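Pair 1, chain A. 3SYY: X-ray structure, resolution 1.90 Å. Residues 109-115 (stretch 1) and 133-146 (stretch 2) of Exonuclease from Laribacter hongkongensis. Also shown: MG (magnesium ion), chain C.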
# COMPACT_ATOMS: atom_id res chain seq x y z
N GLY A 109 -9.70 18.11 -33.92
CA GLY A 109 -9.51 16.88 -33.13
C GLY A 109 -8.56 17.02 -31.96
O GLY A 109 -8.04 18.09 -31.71
N LEU A 110 -8.35 15.90 -31.23
CA LEU A 110 -7.54 15.91 -30.03
C LEU A 110 -6.86 14.55 -29.98
O LEU A 110 -7.31 13.65 -30.64
CB LEU A 110 -8.48 15.99 -28.81
CG LEU A 110 -9.27 17.31 -28.62
CD1 LEU A 110 -10.24 17.16 -27.47
CD2 LEU A 110 -8.32 18.40 -28.33
N ILE A 111 -5.82 14.41 -29.17
CA ILE A 111 -5.28 13.08 -28.85
C ILE A 111 -5.17 13.00 -27.32
O ILE A 111 -4.82 14.00 -26.69
CB ILE A 111 -3.90 12.85 -29.55
CG1 ILE A 111 -3.25 11.53 -29.13
CG2 ILE A 111 -2.97 14.04 -29.33
CD1 ILE A 111 -2.00 11.15 -29.95
N GLU A 112 -5.51 11.85 -26.76
CA GLU A 112 -5.25 11.57 -25.31
C GLU A 112 -4.45 10.26 -25.36
O GLU A 112 -4.90 9.29 -25.99
CB GLU A 112 -6.56 11.32 -24.55
CG GLU A 112 -6.31 10.72 -23.09
CD GLU A 112 -5.45 11.67 -22.23
OE1 GLU A 112 -5.48 12.91 -22.49
OE2 GLU A 112 -4.69 11.19 -21.29
N ILE A 113 -3.27 10.27 -24.77
CA ILE A 113 -2.33 9.15 -24.78
C ILE A 113 -2.27 8.43 -23.42
O ILE A 113 -2.10 9.08 -22.36
CB ILE A 113 -0.94 9.68 -25.10
CG1 ILE A 113 -0.89 10.27 -26.55
CG2 ILE A 113 0.16 8.56 -24.93
CD1 ILE A 113 0.38 11.03 -26.82
N LYS A 114 -2.36 7.09 -23.44
CA LYS A 114 -2.02 6.30 -22.25
C LYS A 114 -0.80 5.43 -22.56
O LYS A 114 -0.70 4.82 -23.67
CB LYS A 114 -3.21 5.43 -21.83
CG LYS A 114 -4.55 6.14 -21.66
CD LYS A 114 -4.47 7.34 -20.73
CE LYS A 114 -5.87 7.98 -20.51
NZ LYS A 114 -5.70 9.27 -19.68
N CYS A 115 0.12 5.33 -21.58
CA CYS A 115 1.23 4.39 -21.65
C CYS A 115 1.25 3.56 -20.36
O CYS A 115 2.07 3.84 -19.48
CB CYS A 115 2.55 5.13 -21.77
SG CYS A 115 2.71 6.07 -23.41
N GLU A 133 -13.95 5.98 -17.34
CA GLU A 133 -13.34 7.19 -16.76
C GLU A 133 -12.60 8.01 -17.83
O GLU A 133 -12.53 9.26 -17.73
CB GLU A 133 -12.36 6.85 -15.64
CG GLU A 133 -11.24 5.94 -16.12
CD GLU A 133 -10.92 4.83 -15.15
OE1 GLU A 133 -11.74 3.87 -15.08
OE2 GLU A 133 -9.86 4.93 -14.46
N TYR A 134 -12.05 7.31 -18.85
CA TYR A 134 -11.33 8.03 -19.89
C TYR A 134 -12.27 8.59 -20.94
O TYR A 134 -11.94 9.61 -21.54
CB TYR A 134 -10.23 7.16 -20.57
CG TYR A 134 -9.16 6.69 -19.63
CD1 TYR A 134 -8.75 7.47 -18.54
CD2 TYR A 134 -8.58 5.45 -19.81
CE1 TYR A 134 -7.74 7.01 -17.66
CE2 TYR A 134 -7.59 4.97 -18.97
CZ TYR A 134 -7.18 5.77 -17.88
OH TYR A 134 -6.20 5.27 -17.09
N ILE A 135 -13.42 7.93 -21.16
CA ILE A 135 -14.49 8.56 -21.96
C ILE A 135 -14.88 9.93 -21.30
O ILE A 135 -15.01 10.96 -21.97
CB ILE A 135 -15.72 7.60 -22.12
CG1 ILE A 135 -15.34 6.28 -22.85
CG2 ILE A 135 -16.93 8.27 -22.82
CD1 ILE A 135 -14.78 6.49 -24.28
N LYS A 136 -15.05 9.94 -19.98
CA LYS A 136 -15.39 11.19 -19.29
C LYS A 136 -14.29 12.22 -19.44
O LYS A 136 -14.58 13.37 -19.72
CB LYS A 136 -15.71 10.95 -17.83
CG LYS A 136 -17.05 10.16 -17.67
CD LYS A 136 -17.36 9.86 -16.25
CE LYS A 136 -18.77 9.25 -16.16
NZ LYS A 136 -18.66 7.79 -16.54
N GLN A 137 -13.04 11.80 -19.33
CA GLN A 137 -11.91 12.69 -19.50
C GLN A 137 -11.93 13.33 -20.90
O GLN A 137 -11.77 14.53 -21.08
CB GLN A 137 -10.62 11.89 -19.32
CG GLN A 137 -9.40 12.74 -19.55
CD GLN A 137 -8.12 11.94 -19.46
OE1 GLN A 137 -8.12 10.71 -19.52
NE2 GLN A 137 -7.02 12.64 -19.28
N MET A 138 -12.11 12.48 -21.92
CA MET A 138 -12.05 12.97 -23.28
C MET A 138 -13.27 13.82 -23.66
O MET A 138 -13.12 14.78 -24.40
CB MET A 138 -11.89 11.80 -24.24
CG MET A 138 -10.41 11.25 -24.21
SD MET A 138 -10.24 9.82 -25.31
CE MET A 138 -11.25 8.57 -24.64
N GLN A 139 -14.44 13.47 -23.16
CA GLN A 139 -15.62 14.33 -23.44
C GLN A 139 -15.41 15.68 -22.80
O GLN A 139 -15.76 16.71 -23.39
CB GLN A 139 -16.92 13.68 -22.97
CG GLN A 139 -17.32 12.42 -23.78
CD GLN A 139 -17.63 12.75 -25.29
OE1 GLN A 139 -17.76 13.93 -25.67
NE2 GLN A 139 -17.70 11.71 -26.13
N THR A 140 -14.79 15.70 -21.61
CA THR A 140 -14.46 16.96 -20.94
C THR A 140 -13.44 17.76 -21.69
O THR A 140 -13.51 19.00 -21.74
CB THR A 140 -13.90 16.72 -19.51
OG1 THR A 140 -14.88 16.00 -18.74
CG2 THR A 140 -13.52 18.04 -18.83
N GLN A 141 -12.44 17.09 -22.25
CA GLN A 141 -11.44 17.80 -23.05
C GLN A 141 -12.13 18.47 -24.28
O GLN A 141 -11.82 19.62 -24.61
CB GLN A 141 -10.37 16.82 -23.55
CG GLN A 141 -9.32 16.45 -22.54
CD GLN A 141 -8.58 15.15 -22.94
OE1 GLN A 141 -7.66 14.70 -22.25
NE2 GLN A 141 -8.97 14.57 -24.06
N MET A 142 -13.07 17.75 -24.88
CA MET A 142 -13.91 18.28 -25.98
C MET A 142 -14.79 19.47 -25.53
O MET A 142 -14.85 20.51 -26.20
CB MET A 142 -14.72 17.16 -26.61
CG MET A 142 -13.81 16.32 -27.51
SD MET A 142 -14.64 15.02 -28.44
CE MET A 142 -14.63 13.60 -27.36
N ALA A 143 -15.39 19.32 -24.35
CA ALA A 143 -16.14 20.41 -23.68
C ALA A 143 -15.32 21.66 -23.53
O ALA A 143 -15.78 22.77 -23.90
CB ALA A 143 -16.65 19.97 -22.35
N CYS A 144 -14.10 21.51 -23.01
CA CYS A 144 -13.24 22.67 -22.80
C CYS A 144 -12.70 23.34 -24.06
O CYS A 144 -12.48 24.56 -24.07
CB CYS A 144 -12.09 22.36 -21.87
SG CYS A 144 -12.65 21.99 -20.17
N THR A 145 -12.45 22.55 -25.10
CA THR A 145 -11.77 23.09 -26.26
C THR A 145 -12.71 23.38 -27.41
O THR A 145 -12.28 24.00 -28.37
CB THR A 145 -10.75 22.08 -26.87
OG1 THR A 145 -11.41 20.81 -27.05
CG2 THR A 145 -9.48 21.96 -25.99
N GLY A 146 -13.93 22.87 -27.35
CA GLY A 146 -14.84 22.99 -28.49
C GLY A 146 -14.55 21.99 -29.62
O GLY A 146 -15.14 22.07 -30.71
MG MG C . -2.39 11.14 -21.12
O HOH W 1 -2.62 10.10 -19.03
O HOH W 2 -0.80 12.62 -20.48

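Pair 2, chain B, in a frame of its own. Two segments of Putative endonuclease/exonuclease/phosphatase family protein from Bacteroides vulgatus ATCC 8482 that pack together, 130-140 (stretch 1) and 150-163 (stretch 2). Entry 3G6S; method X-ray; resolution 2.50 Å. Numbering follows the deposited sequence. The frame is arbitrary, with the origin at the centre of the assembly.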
# COMPACT_ATOMS: atom_id res chain seq x y z
N LYS B 130 -14.77 -3.57 -15.94
CA LYS B 130 -13.51 -4.27 -15.73
C LYS B 130 -13.30 -4.73 -14.30
O LYS B 130 -13.49 -3.96 -13.35
CB LYS B 130 -12.33 -3.39 -16.15
CG LYS B 130 -10.99 -4.10 -16.09
CD LYS B 130 -10.91 -5.25 -17.08
CE LYS B 130 -9.51 -5.85 -17.09
NZ LYS B 130 -9.34 -7.00 -18.03
N ILE B 131 -12.90 -5.99 -14.16
CA ILE B 131 -12.63 -6.61 -12.87
C ILE B 131 -11.13 -6.67 -12.62
O ILE B 131 -10.35 -6.99 -13.51
CB ILE B 131 -13.21 -8.04 -12.79
CG1 ILE B 131 -14.72 -7.99 -12.55
CG2 ILE B 131 -12.57 -8.81 -11.66
CD1 ILE B 131 -15.49 -7.58 -13.76
N PHE B 132 -10.73 -6.32 -11.40
CA PHE B 132 -9.33 -6.36 -11.03
C PHE B 132 -9.20 -6.50 -9.53
O PHE B 132 -10.18 -6.41 -8.81
CB PHE B 132 -8.59 -5.11 -11.49
CG PHE B 132 -9.17 -3.83 -10.99
CD1 PHE B 132 -10.26 -3.24 -11.64
CD2 PHE B 132 -8.59 -3.16 -9.91
CE1 PHE B 132 -10.74 -1.99 -11.24
CE2 PHE B 132 -9.07 -1.91 -9.51
CZ PHE B 132 -10.15 -1.32 -10.17
N MSE B 133 -7.99 -6.73 -9.07
CA MSE B 133 -7.81 -6.89 -7.65
C MSE B 133 -6.74 -5.98 -7.09
O MSE B 133 -5.75 -5.66 -7.75
CB MSE B 133 -7.48 -8.34 -7.33
CG MSE B 133 -7.28 -8.60 -5.86
SE MSE B 133 -6.70 -10.40 -5.59
CE MSE B 133 -7.50 -10.68 -3.86
N ALA B 134 -6.97 -5.56 -5.85
CA ALA B 134 -6.03 -4.71 -5.16
C ALA B 134 -5.66 -5.39 -3.86
O ALA B 134 -6.52 -5.90 -3.14
CB ALA B 134 -6.66 -3.36 -4.88
N VAL B 135 -4.36 -5.42 -3.58
CA VAL B 135 -3.86 -6.01 -2.35
C VAL B 135 -2.89 -5.00 -1.74
O VAL B 135 -1.98 -4.53 -2.41
CB VAL B 135 -3.13 -7.35 -2.61
CG1 VAL B 135 -2.62 -7.94 -1.29
CG2 VAL B 135 -4.08 -8.34 -3.27
N ASN B 136 -3.12 -4.67 -0.47
CA ASN B 136 -2.30 -3.71 0.25
C ASN B 136 -1.76 -4.40 1.49
O ASN B 136 -2.50 -5.02 2.24
CB ASN B 136 -3.15 -2.52 0.68
CG ASN B 136 -2.32 -1.44 1.30
OD1 ASN B 136 -1.32 -1.01 0.72
ND2 ASN B 136 -2.73 -0.98 2.49
N THR B 137 -0.46 -4.27 1.72
CA THR B 137 0.12 -4.94 2.87
C THR B 137 1.25 -4.16 3.54
O THR B 137 1.66 -3.11 3.05
CB THR B 137 0.61 -6.34 2.43
OG1 THR B 137 1.15 -7.04 3.55
CG2 THR B 137 1.67 -6.21 1.35
N HIS B 138 1.73 -4.67 4.68
CA HIS B 138 2.84 -4.07 5.44
C HIS B 138 3.71 -5.20 5.98
O HIS B 138 3.29 -5.93 6.87
CB HIS B 138 2.31 -3.25 6.63
CG HIS B 138 3.34 -2.35 7.25
ND1 HIS B 138 4.67 -2.39 6.89
CD2 HIS B 138 3.22 -1.37 8.17
CE1 HIS B 138 5.33 -1.45 7.55
NE2 HIS B 138 4.48 -0.82 8.34
N PHE B 139 4.92 -5.35 5.43
CA PHE B 139 5.85 -6.42 5.83
C PHE B 139 6.64 -6.16 7.12
O PHE B 139 6.72 -5.03 7.61
CB PHE B 139 6.84 -6.68 4.69
CG PHE B 139 6.31 -7.62 3.63
CD1 PHE B 139 4.96 -7.68 3.33
CD2 PHE B 139 7.19 -8.42 2.90
CE1 PHE B 139 4.49 -8.52 2.33
CE2 PHE B 139 6.72 -9.26 1.90
CZ PHE B 139 5.37 -9.31 1.61
N ASP B 140 7.22 -7.24 7.66
CA ASP B 140 8.03 -7.17 8.88
C ASP B 140 9.44 -6.69 8.52
O ASP B 140 10.02 -7.14 7.53
CB ASP B 140 8.12 -8.56 9.53
CG ASP B 140 8.91 -8.55 10.84
OD1 ASP B 140 9.23 -9.64 11.35
OD2 ASP B 140 9.19 -7.45 11.37
N SER B 150 5.54 -14.20 3.28
CA SER B 150 4.46 -13.24 3.06
C SER B 150 4.25 -12.98 1.57
O SER B 150 3.12 -12.84 1.11
CB SER B 150 4.78 -11.92 3.77
OG SER B 150 4.69 -12.08 5.18
N ALA B 151 5.36 -12.91 0.83
CA ALA B 151 5.32 -12.67 -0.60
C ALA B 151 4.67 -13.84 -1.33
O ALA B 151 3.76 -13.65 -2.14
CB ALA B 151 6.72 -12.44 -1.12
N LEU B 152 5.12 -15.06 -1.04
CA LEU B 152 4.56 -16.24 -1.68
C LEU B 152 3.09 -16.38 -1.32
O LEU B 152 2.27 -16.78 -2.14
CB LEU B 152 5.33 -17.49 -1.24
CG LEU B 152 6.77 -17.55 -1.76
CD1 LEU B 152 7.67 -18.35 -0.82
CD2 LEU B 152 6.77 -18.13 -3.15
N LEU B 153 2.75 -16.03 -0.08
CA LEU B 153 1.37 -16.12 0.38
C LEU B 153 0.47 -15.20 -0.43
O LEU B 153 -0.62 -15.58 -0.84
CB LEU B 153 1.30 -15.78 1.87
CG LEU B 153 -0.07 -15.56 2.50
CD1 LEU B 153 -0.92 -16.81 2.37
CD2 LEU B 153 0.12 -15.18 3.96
N ILE B 154 0.93 -13.97 -0.66
CA ILE B 154 0.16 -13.01 -1.42
C ILE B 154 -0.08 -13.52 -2.84
O ILE B 154 -1.20 -13.45 -3.35
CB ILE B 154 0.87 -11.64 -1.45
CG1 ILE B 154 0.83 -11.02 -0.05
CG2 ILE B 154 0.22 -10.70 -2.48
CD1 ILE B 154 1.70 -9.80 0.12
N ILE B 155 0.97 -14.03 -3.47
CA ILE B 155 0.83 -14.56 -4.82
C ILE B 155 -0.25 -15.64 -4.87
O ILE B 155 -1.12 -15.61 -5.74
CB ILE B 155 2.16 -15.15 -5.36
CG1 ILE B 155 3.18 -14.03 -5.56
CG2 ILE B 155 1.91 -15.86 -6.69
CD1 ILE B 155 4.46 -14.46 -6.25
N ARG B 156 -0.22 -16.57 -3.92
CA ARG B 156 -1.23 -17.63 -3.88
C ARG B 156 -2.65 -17.11 -3.68
O ARG B 156 -3.61 -17.74 -4.13
CB ARG B 156 -0.90 -18.64 -2.77
CG ARG B 156 0.42 -19.36 -2.95
CD ARG B 156 0.40 -20.66 -2.18
NE ARG B 156 0.19 -20.46 -0.75
CZ ARG B 156 1.14 -20.07 0.10
NH1 ARG B 156 2.38 -19.85 -0.34
NH2 ARG B 156 0.86 -19.91 1.39
N LYS B 157 -2.79 -15.97 -3.01
CA LYS B 157 -4.10 -15.39 -2.76
C LYS B 157 -4.60 -14.64 -4.00
O LYS B 157 -5.80 -14.56 -4.23
CB LYS B 157 -4.04 -14.44 -1.57
CG LYS B 157 -3.50 -15.08 -0.30
CD LYS B 157 -4.44 -16.13 0.29
CE LYS B 157 -5.70 -15.48 0.86
NZ LYS B 157 -6.55 -16.44 1.61
N ILE B 158 -3.68 -14.08 -4.78
CA ILE B 158 -4.06 -13.37 -5.98
C ILE B 158 -4.56 -14.38 -7.00
O ILE B 158 -5.55 -14.13 -7.69
CB ILE B 158 -2.89 -12.59 -6.60
CG1 ILE B 158 -2.57 -11.36 -5.75
CG2 ILE B 158 -3.23 -12.16 -8.02
CD1 ILE B 158 -1.24 -10.66 -6.17
N LYS B 159 -3.89 -15.53 -7.09
CA LYS B 159 -4.31 -16.56 -8.04
C LYS B 159 -5.60 -17.22 -7.58
O LYS B 159 -6.39 -17.69 -8.40
CB LYS B 159 -3.23 -17.62 -8.22
CG LYS B 159 -1.90 -17.07 -8.70
CD LYS B 159 -1.00 -18.16 -9.28
CE LYS B 159 -0.61 -19.21 -8.26
NZ LYS B 159 0.32 -20.20 -8.89
N GLU B 160 -5.81 -17.25 -6.27
CA GLU B 160 -7.00 -17.87 -5.71
C GLU B 160 -8.24 -17.02 -5.96
O GLU B 160 -9.26 -17.53 -6.43
CB GLU B 160 -6.82 -18.05 -4.20
CG GLU B 160 -8.01 -18.67 -3.48
CD GLU B 160 -7.87 -18.62 -1.96
OE1 GLU B 160 -6.78 -19.00 -1.45
OE2 GLU B 160 -8.84 -18.21 -1.28
N ILE B 161 -8.15 -15.73 -5.66
CA ILE B 161 -9.27 -14.81 -5.81
C ILE B 161 -9.57 -14.31 -7.21
O ILE B 161 -10.70 -14.39 -7.68
CB ILE B 161 -9.10 -13.57 -4.91
CG1 ILE B 161 -9.35 -13.93 -3.45
CG2 ILE B 161 -10.07 -12.47 -5.34
CD1 ILE B 161 -8.28 -14.79 -2.82
N VAL B 162 -8.56 -13.77 -7.89
CA VAL B 162 -8.80 -13.22 -9.22
C VAL B 162 -8.12 -13.98 -10.35
O VAL B 162 -8.25 -13.62 -11.52
CB VAL B 162 -8.38 -11.71 -9.26
CG1 VAL B 162 -6.89 -11.57 -9.61
CG2 VAL B 162 -9.25 -10.97 -10.25
N GLY B 163 -7.39 -15.04 -10.01
CA GLY B 163 -6.73 -15.83 -11.03
C GLY B 163 -5.70 -15.07 -11.84
O GLY B 163 -4.73 -14.55 -11.28

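The sharpest difference between the two pairs lies in the middle of the strand, where Glu A112 of pair 1 superposes on Val B135 of pair 2. The glutamate is buried and binds a magnesium ion, with OE2 of Glu A112 2.3 Å from MG; the valine, equally buried, offers nothing but methyl groups to the helix. Pair 1 has one hydrogen bond between its stretches, from Lys A114 to Gln A137, besides its apolar packing; pair 2 has none.

The backbone beneath is the same. In each pair a strand runs roughly antiparallel to a helix, at 144° in pair 1 and 157° in pair 2, with the axes approaching to 9.7 and 9.9 Å. Fourteen central residues superpose with an RMSD of 0.8 Å. Because side chains alternate along a strand, every second residue is directed at the helix: Leu A110, Glu A112 and Lys A114 in pair 1 match Met B133, Val B135 and Thr B137 in pair 2, and all six have CA-to-CB bonds pointing toward it.

The metal explains why a carboxylate suits position A112. Magnesium favours oxygen ligands, and here it takes OE2 of Glu A112, the carbonyl O of Ile A113 at 2.4 Å from MG, and two waters, with one further ligand from elsewhere in the structure. The same carboxylate forms a salt bridge with Lys A114, whose NZ lies 2.7 Å from Glu A112 OE2. Lysine is long enough to serve the helix as well: its NZ donates a hydrogen bond to OE1 of Gln A137 (2.8 Å), and its CE lies over one face of the Tyr A134 ring, 3.5 Å from CD1 of Tyr A134. The ammonium, also over that face, adds a cation-pi interaction.

Pair 2 fills the corresponding places with short branched chains. Val B135 CG1 meets Ile B154 CG2 at 4.1 Å, and Val B135 CG2 meets Ile B158 CG1 at 4.2 Å. Thr B137 replaces the long lysine and touches the helix through a methyl, its CG2 3.8 Å from CD1 of Ile B154, the residue matching Tyr A134. Lys B157 matches Gln A137, but its side-chain end leads away from the strand.

Toward the other end the strand residue is apolar in both pairs. Leu A110 CD1 packs 3.7 Å from CG of Met A142 and also meets Gln A141, where pair 2 has Ile B161. Its counterpart, the selenomethionine Met B133, has an extended, unbranched chain that reaches farther along the helix: CB is 4.0 Å from CB of Val B162, SE 4.2 Å from CG1 of Ile B158, and CE 3.5 Å from CG2 of Ile B161. Val B162 is shorter than its match, Met A142, yet meets Met B133 close to the backbone.

Within pair 2, Phe B139, which has no match in the superposition, also packs against the helix. Ser B150 is small enough to lie against its ring, with CB over one face and 3.4 Å from Phe B139 CZ, while Ile B154 CD1 sits at the ring edge, 3.8 Å from Phe B139 CE1.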